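Local atomic coordinates of amide synthase (Vibrio cholerae, PDB entry 1L5A), a protein that probably catalyses amide bond formation in vibriobactin biosynthesis, as a free-standing condensation enzyme of nonribosomal peptide synthesis. Residues A[107-112]-A[119-124]; A[239-244]-A[293-298]. One frame throughout, in Å; residues are numbered along the deposited sequence.

Interaction 1: A[107-112]-A[119-124]; sequences SHQVYR and LIYTRA
Q109 lays its carboxamide beside the ring of Y121, both pointing the same way, with CD of Q109 3.5 Å from CD2 of Y121 and the amide and ring planes 51° apart. Q109 CG lies beside its backbone N (chi1 -57°), whereas Y121 CG is anti to its own (chi1 171°). Within strand 107-112, Y111 OH donates to Q109 OE1 at 2.7 Å, reaching it from above the carbonyl plane and restricting the turn of the amide. In the next pair on this face, S107-R123, the guanidinium puts a face over S107, whose CB is 3.6 Å from NH1 of R123 and offset toward the rim. D93 of helix 82-94 holds both partners from strand 119-124: one carboxylate oxygen accepts from Y121 OH, the other forms a salt bridge with R123 NH1. At the far end, CB of Y111 meets CB of L119 at 4.1 Å. On the opposite sheet face helix 35-47 packs on H108, V110 and I120; T122 CG2 sits 4.1 Å from H108 ND1, while H108 NE2 is hydrogen-bonded to T106 OG1. Pairs S107-R123, Q109-Y121 and Y111-L119 each form two backbone hydrogen bonds; Y121 N to Q109 O, at 2.9 Å, is nearly straight. This antiparallel beta hairpin lies inside the mixed sheet of the N-terminal chloramphenicol acetyltransferase-like half, and its second strand leads into the HHxxxDG signature of condensation domains.

Interaction 2: A[239-244]-A[293-298]; sequences VALCAL and NYLKQS
Helices 239-244 and 293-298 pass each other with their axes 9.3 Å apart and their N-to-C directions at 120°, a helix-helix crossing in the C-terminal chloramphenicol acetyltransferase-like half of the condensation fold. The backbones come nearest where small residues face each other: CA of A240 is 5.6 Å from CA of S298, and their CB atoms meet at 3.6 Å. Beside this point, CD2 of L295 reaches A240 CB at 3.7 Å, and CD2 of L241 adds a looser apolar touch on the same methyl of L295. Toward the other end, Y294 reaches across: its CB points toward helix 239-244, and chi1 (-163°) sets CG anti to the backbone N. The ring lies between two neighbours: L244 CD1 stands over the centre of one face in a CH-pi contact, 4.0 Å from the centroid, while S298 OG lies above the other face, offset toward the rim. L244 CB also packs on CE2 of Y294. The phenol OH passes close to A243 and L244 but donates to L284 O, outside the two segments, fixing the ring's hydroxyl end. No hydrogen bond joins the two segments. Within helix 293-298, Y294 O receives both N and OG of S298, the hydroxyl coming from above the carbonyl plane at 3.0 Å. At the ring edge, in its plane, A240 O lies 3.7 Å from Y294 CE2.

In the fold
Interaction 1 and interaction 2 lie on opposite sides of the chain's centre, with their own centres about 40 Å apart and their nearest atoms about 25 Å apart. They belong to the two chloramphenicol acetyltransferase-like halves of a condensation domain: the hairpin to the mixed sheet that includes strands 22-30 and 348-356, the helix pair to the half built around the sheet of strands 208-214, 374-381, 362-368 and 333-337. V239 and C242 of helix 234-249 rest on I334 of that second sheet. In this family the active site lies between the halves; interaction 1 adjoins the signature motif, which begins at the end of strand 117-125, while interaction 2 has no such link.

Interaction 1: A[107-112]-A[119-124]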
loop_
_atom_site.group_PDB
_atom_site.type_symbol
_atom_site.label_atom_id
_atom_site.label_comp_id
_atom_site.label_asym_id
_atom_site.label_seq_id
_atom_site.Cartn_x
_atom_site.Cartn_y
_atom_site.Cartn_z
ATOM N N SER A 107 -9.505 22.469 28.360
ATOM C CA SER A 107 -10.517 23.202 29.101
ATOM C C SER A 107 -11.665 23.495 28.138
ATOM O O SER A 107 -11.437 23.767 26.954
ATOM C CB SER A 107 -9.922 24.511 29.647
ATOM O OG SER A 107 -10.821 25.183 30.516
ATOM N N HIS A 108 -12.895 23.439 28.642
ATOM C CA HIS A 108 -14.069 23.694 27.815
ATOM C C HIS A 108 -15.054 24.565 28.571
ATOM O O HIS A 108 -15.576 24.185 29.622
ATOM C CB HIS A 108 -14.713 22.358 27.415
ATOM C CG HIS A 108 -13.730 21.397 26.834
ATOM N ND1 HIS A 108 -13.358 21.427 25.506
ATOM C CD2 HIS A 108 -12.922 20.486 27.431
ATOM C CE1 HIS A 108 -12.359 20.583 25.314
ATOM N NE2 HIS A 108 -12.074 20.001 26.467
ATOM N N GLN A 109 -15.317 25.745 28.036
ATOM C CA GLN A 109 -16.229 26.643 28.705
ATOM C C GLN A 109 -17.310 27.093 27.725
ATOM O O GLN A 109 -17.018 27.335 26.561
ATOM C CB GLN A 109 -15.447 27.852 29.221
ATOM C CG GLN A 109 -14.275 27.540 30.169
ATOM C CD GLN A 109 -13.311 28.754 30.346
ATOM O OE1 GLN A 109 -13.687 29.923 30.115
ATOM N NE2 GLN A 109 -12.071 28.471 30.764
ATOM N N VAL A 110 -18.557 27.188 28.185
ATOM C CA VAL A 110 -19.642 27.647 27.324
ATOM C C VAL A 110 -20.401 28.767 28.017
ATOM O O VAL A 110 -20.682 28.684 29.205
ATOM C CB VAL A 110 -20.662 26.528 27.015
ATOM C CG1 VAL A 110 -21.696 27.046 26.025
ATOM C CG2 VAL A 110 -19.965 25.313 26.442
ATOM N N TYR A 111 -20.761 29.802 27.269
ATOM C CA TYR A 111 -21.495 30.917 27.852
ATOM C C TYR A 111 -22.712 31.336 27.069
ATOM O O TYR A 111 -22.630 31.619 25.879
ATOM C CB TYR A 111 -20.616 32.169 27.988
ATOM C CG TYR A 111 -19.358 31.962 28.763
ATOM C CD1 TYR A 111 -18.154 31.674 28.110
ATOM C CD2 TYR A 111 -19.363 32.013 30.151
ATOM C CE1 TYR A 111 -16.985 31.433 28.829
ATOM C CE2 TYR A 111 -18.200 31.775 30.878
ATOM C CZ TYR A 111 -17.017 31.480 30.208
ATOM O OH TYR A 111 -15.889 31.166 30.925
ATOM N N ARG A 112 -23.843 31.392 27.749
ATOM C CA ARG A 112 -25.054 31.871 27.117
ATOM C C ARG A 112 -25.025 33.352 27.517
ATOM O O ARG A 112 -25.224 33.701 28.680
ATOM C CB ARG A 112 -26.291 31.161 27.691
ATOM C CG ARG A 112 -27.624 31.632 27.103
ATOM C CD ARG A 112 -28.788 30.760 27.574
ATOM N NE ARG A 112 -30.065 31.468 27.522
ATOM C CZ ARG A 112 -30.980 31.332 26.567
ATOM N NH1 ARG A 112 -30.792 30.499 25.549
ATOM N NH2 ARG A 112 -32.090 32.056 26.624
ATOM N N LEU A 119 -21.049 31.835 23.569
ATOM C CA LEU A 119 -19.603 31.871 23.450
ATOM C C LEU A 119 -19.006 30.551 23.895
ATOM O O LEU A 119 -19.176 30.153 25.043
ATOM C CB LEU A 119 -19.016 32.988 24.307
ATOM C CG LEU A 119 -17.542 33.258 24.026
ATOM C CD1 LEU A 119 -17.389 33.634 22.566
ATOM C CD2 LEU A 119 -17.031 34.373 24.927
ATOM N N ILE A 120 -18.320 29.877 22.977
ATOM C CA ILE A 120 -17.665 28.608 23.267
ATOM C C ILE A 120 -16.161 28.815 23.262
ATOM O O ILE A 120 -15.598 29.366 22.312
ATOM C CB ILE A 120 -17.962 27.556 22.204
ATOM C CG1 ILE A 120 -19.429 27.154 22.261
ATOM C CG2 ILE A 120 -17.080 26.346 22.426
ATOM C CD1 ILE A 120 -19.900 26.494 20.993
ATOM N N TYR A 121 -15.520 28.352 24.320
ATOM C CA TYR A 121 -14.088 28.477 24.464
ATOM C C TYR A 121 -13.480 27.088 24.619
ATOM O O TYR A 121 -13.840 26.327 25.524
ATOM C CB TYR A 121 -13.753 29.340 25.694
ATOM C CG TYR A 121 -12.290 29.360 26.067
ATOM C CD1 TYR A 121 -11.343 30.040 25.282
ATOM C CD2 TYR A 121 -11.844 28.699 27.203
ATOM C CE1 TYR A 121 -9.975 30.055 25.636
ATOM C CE2 TYR A 121 -10.488 28.706 27.568
ATOM C CZ TYR A 121 -9.563 29.384 26.784
ATOM O OH TYR A 121 -8.241 29.382 27.172
ATOM N N THR A 122 -12.547 26.774 23.731
ATOM C CA THR A 122 -11.861 25.492 23.742
ATOM C C THR A 122 -10.362 25.722 23.860
ATOM O O THR A 122 -9.802 26.506 23.113
ATOM C CB THR A 122 -12.128 24.755 22.440
ATOM O OG1 THR A 122 -13.539 24.610 22.279
ATOM C CG2 THR A 122 -11.457 23.382 22.445
ATOM N N ARG A 123 -9.712 25.043 24.791
ATOM C CA ARG A 123 -8.276 25.185 24.942
ATOM C C ARG A 123 -7.593 23.864 25.177
ATOM O O ARG A 123 -8.068 23.025 25.942
ATOM C CB ARG A 123 -7.909 26.070 26.117
ATOM C CG ARG A 123 -6.451 25.866 26.547
ATOM C CD ARG A 123 -6.305 25.937 28.040
ATOM N NE ARG A 123 -5.965 24.642 28.607
ATOM C CZ ARG A 123 -6.077 24.335 29.893
ATOM N NH1 ARG A 123 -6.525 25.235 30.761
ATOM N NH2 ARG A 123 -5.750 23.119 30.309
ATOM N N ALA A 124 -6.435 23.714 24.553
ATOM C CA ALA A 124 -5.649 22.507 24.700
ATOM C C ALA A 124 -4.181 22.871 24.599
ATOM O O ALA A 124 -3.827 23.977 24.242
ATOM C CB ALA A 124 -6.022 21.517 23.593
HETATM O O HOH W 1 -14.620 23.298 24.563
#

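Interaction 2: A[239-244]-A[293-298]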
loop_
_atom_site.group_PDB
_atom_site.type_symbol
_atom_site.label_atom_id
_atom_site.label_comp_id
_atom_site.label_asym_id
_atom_site.label_seq_id
_atom_site.Cartn_x
_atom_site.Cartn_y
_atom_site.Cartn_z
ATOM N N VAL A 239 2.060 27.664 -2.291
ATOM C CA VAL A 239 3.360 27.302 -1.740
ATOM C C VAL A 239 4.412 27.466 -2.817
ATOM O O VAL A 239 5.523 27.926 -2.543
ATOM C CB VAL A 239 3.372 25.853 -1.218
ATOM C CG1 VAL A 239 4.795 25.425 -0.855
ATOM C CG2 VAL A 239 2.475 25.753 0.016
ATOM N N ALA A 240 4.041 27.099 -4.046
ATOM C CA ALA A 240 4.928 27.205 -5.201
ATOM C C ALA A 240 5.152 28.679 -5.495
ATOM O O ALA A 240 6.298 29.125 -5.583
ATOM C CB ALA A 240 4.301 26.507 -6.412
ATOM N N LEU A 241 4.055 29.428 -5.641
ATOM C CA LEU A 241 4.116 30.866 -5.893
ATOM C C LEU A 241 4.924 31.560 -4.803
ATOM O O LEU A 241 5.742 32.423 -5.083
ATOM C CB LEU A 241 2.714 31.483 -5.940
ATOM C CG LEU A 241 1.924 31.288 -7.235
ATOM C CD1 LEU A 241 0.524 31.855 -7.062
ATOM C CD2 LEU A 241 2.648 31.980 -8.398
ATOM N N CYS A 242 4.695 31.180 -3.554
ATOM C CA CYS A 242 5.431 31.779 -2.460
ATOM C C CYS A 242 6.921 31.512 -2.629
ATOM O O CYS A 242 7.744 32.389 -2.376
ATOM C CB CYS A 242 4.954 31.223 -1.120
ATOM S SG CYS A 242 5.950 31.787 0.277
ATOM N N ALA A 243 7.280 30.308 -3.060
ATOM C CA ALA A 243 8.698 30.001 -3.247
ATOM C C ALA A 243 9.277 30.809 -4.413
ATOM O O ALA A 243 10.435 31.229 -4.372
ATOM C CB ALA A 243 8.890 28.523 -3.496
ATOM N N LEU A 244 8.478 31.009 -5.456
ATOM C CA LEU A 244 8.924 31.786 -6.611
ATOM C C LEU A 244 9.259 33.186 -6.103
ATOM O O LEU A 244 10.321 33.742 -6.397
ATOM C CB LEU A 244 7.809 31.881 -7.662
ATOM C CG LEU A 244 8.136 32.665 -8.940
ATOM C CD1 LEU A 244 9.404 32.098 -9.588
ATOM C CD2 LEU A 244 6.960 32.589 -9.911
ATOM N N ASN A 293 6.201 25.636 -15.986
ATOM C CA ASN A 293 7.045 24.537 -15.563
ATOM C C ASN A 293 7.443 24.703 -14.086
ATOM O O ASN A 293 7.722 23.721 -13.391
ATOM C CB ASN A 293 8.287 24.452 -16.451
ATOM N N TYR A 294 7.458 25.942 -13.602
ATOM C CA TYR A 294 7.827 26.183 -12.215
ATOM C C TYR A 294 6.767 25.594 -11.282
ATOM O O TYR A 294 7.073 24.813 -10.381
ATOM C CB TYR A 294 7.977 27.680 -11.943
ATOM C CG TYR A 294 8.737 27.955 -10.668
ATOM C CD1 TYR A 294 10.124 27.862 -10.637
ATOM C CD2 TYR A 294 8.062 28.246 -9.470
ATOM C CE1 TYR A 294 10.833 28.049 -9.442
ATOM C CE2 TYR A 294 8.760 28.431 -8.269
ATOM C CZ TYR A 294 10.145 28.330 -8.263
ATOM O OH TYR A 294 10.850 28.484 -7.092
ATOM N N LEU A 295 5.515 25.975 -11.502
ATOM C CA LEU A 295 4.430 25.461 -10.684
ATOM C C LEU A 295 4.374 23.918 -10.723
ATOM O O LEU A 295 4.406 23.260 -9.670
ATOM C CB LEU A 295 3.102 26.070 -11.148
ATOM C CG LEU A 295 3.025 27.602 -11.047
ATOM C CD1 LEU A 295 1.602 28.099 -11.383
ATOM C CD2 LEU A 295 3.411 28.029 -9.624
ATOM N N LYS A 296 4.312 23.341 -11.928
ATOM C CA LYS A 296 4.257 21.888 -12.070
ATOM C C LYS A 296 5.383 21.192 -11.326
ATOM O O LYS A 296 5.138 20.282 -10.539
ATOM C CB LYS A 296 4.287 21.489 -13.537
ATOM N N GLN A 297 6.617 21.614 -11.564
ATOM C CA GLN A 297 7.768 20.997 -10.905
ATOM C C GLN A 297 7.846 21.268 -9.393
ATOM O O GLN A 297 8.448 20.491 -8.642
ATOM C CB GLN A 297 9.060 21.432 -11.603
ATOM C CG GLN A 297 9.202 20.838 -13.009
ATOM C CD GLN A 297 10.299 21.489 -13.845
ATOM O OE1 GLN A 297 11.498 21.321 -13.575
ATOM N NE2 GLN A 297 9.888 22.244 -14.867
ATOM N N SER A 298 7.251 22.368 -8.939
ATOM C CA SER A 298 7.260 22.656 -7.514
ATOM C C SER A 298 6.256 21.701 -6.887
ATOM O O SER A 298 6.548 21.043 -5.875
ATOM C CB SER A 298 6.854 24.106 -7.248
ATOM O OG SER A 298 7.927 24.975 -7.558
#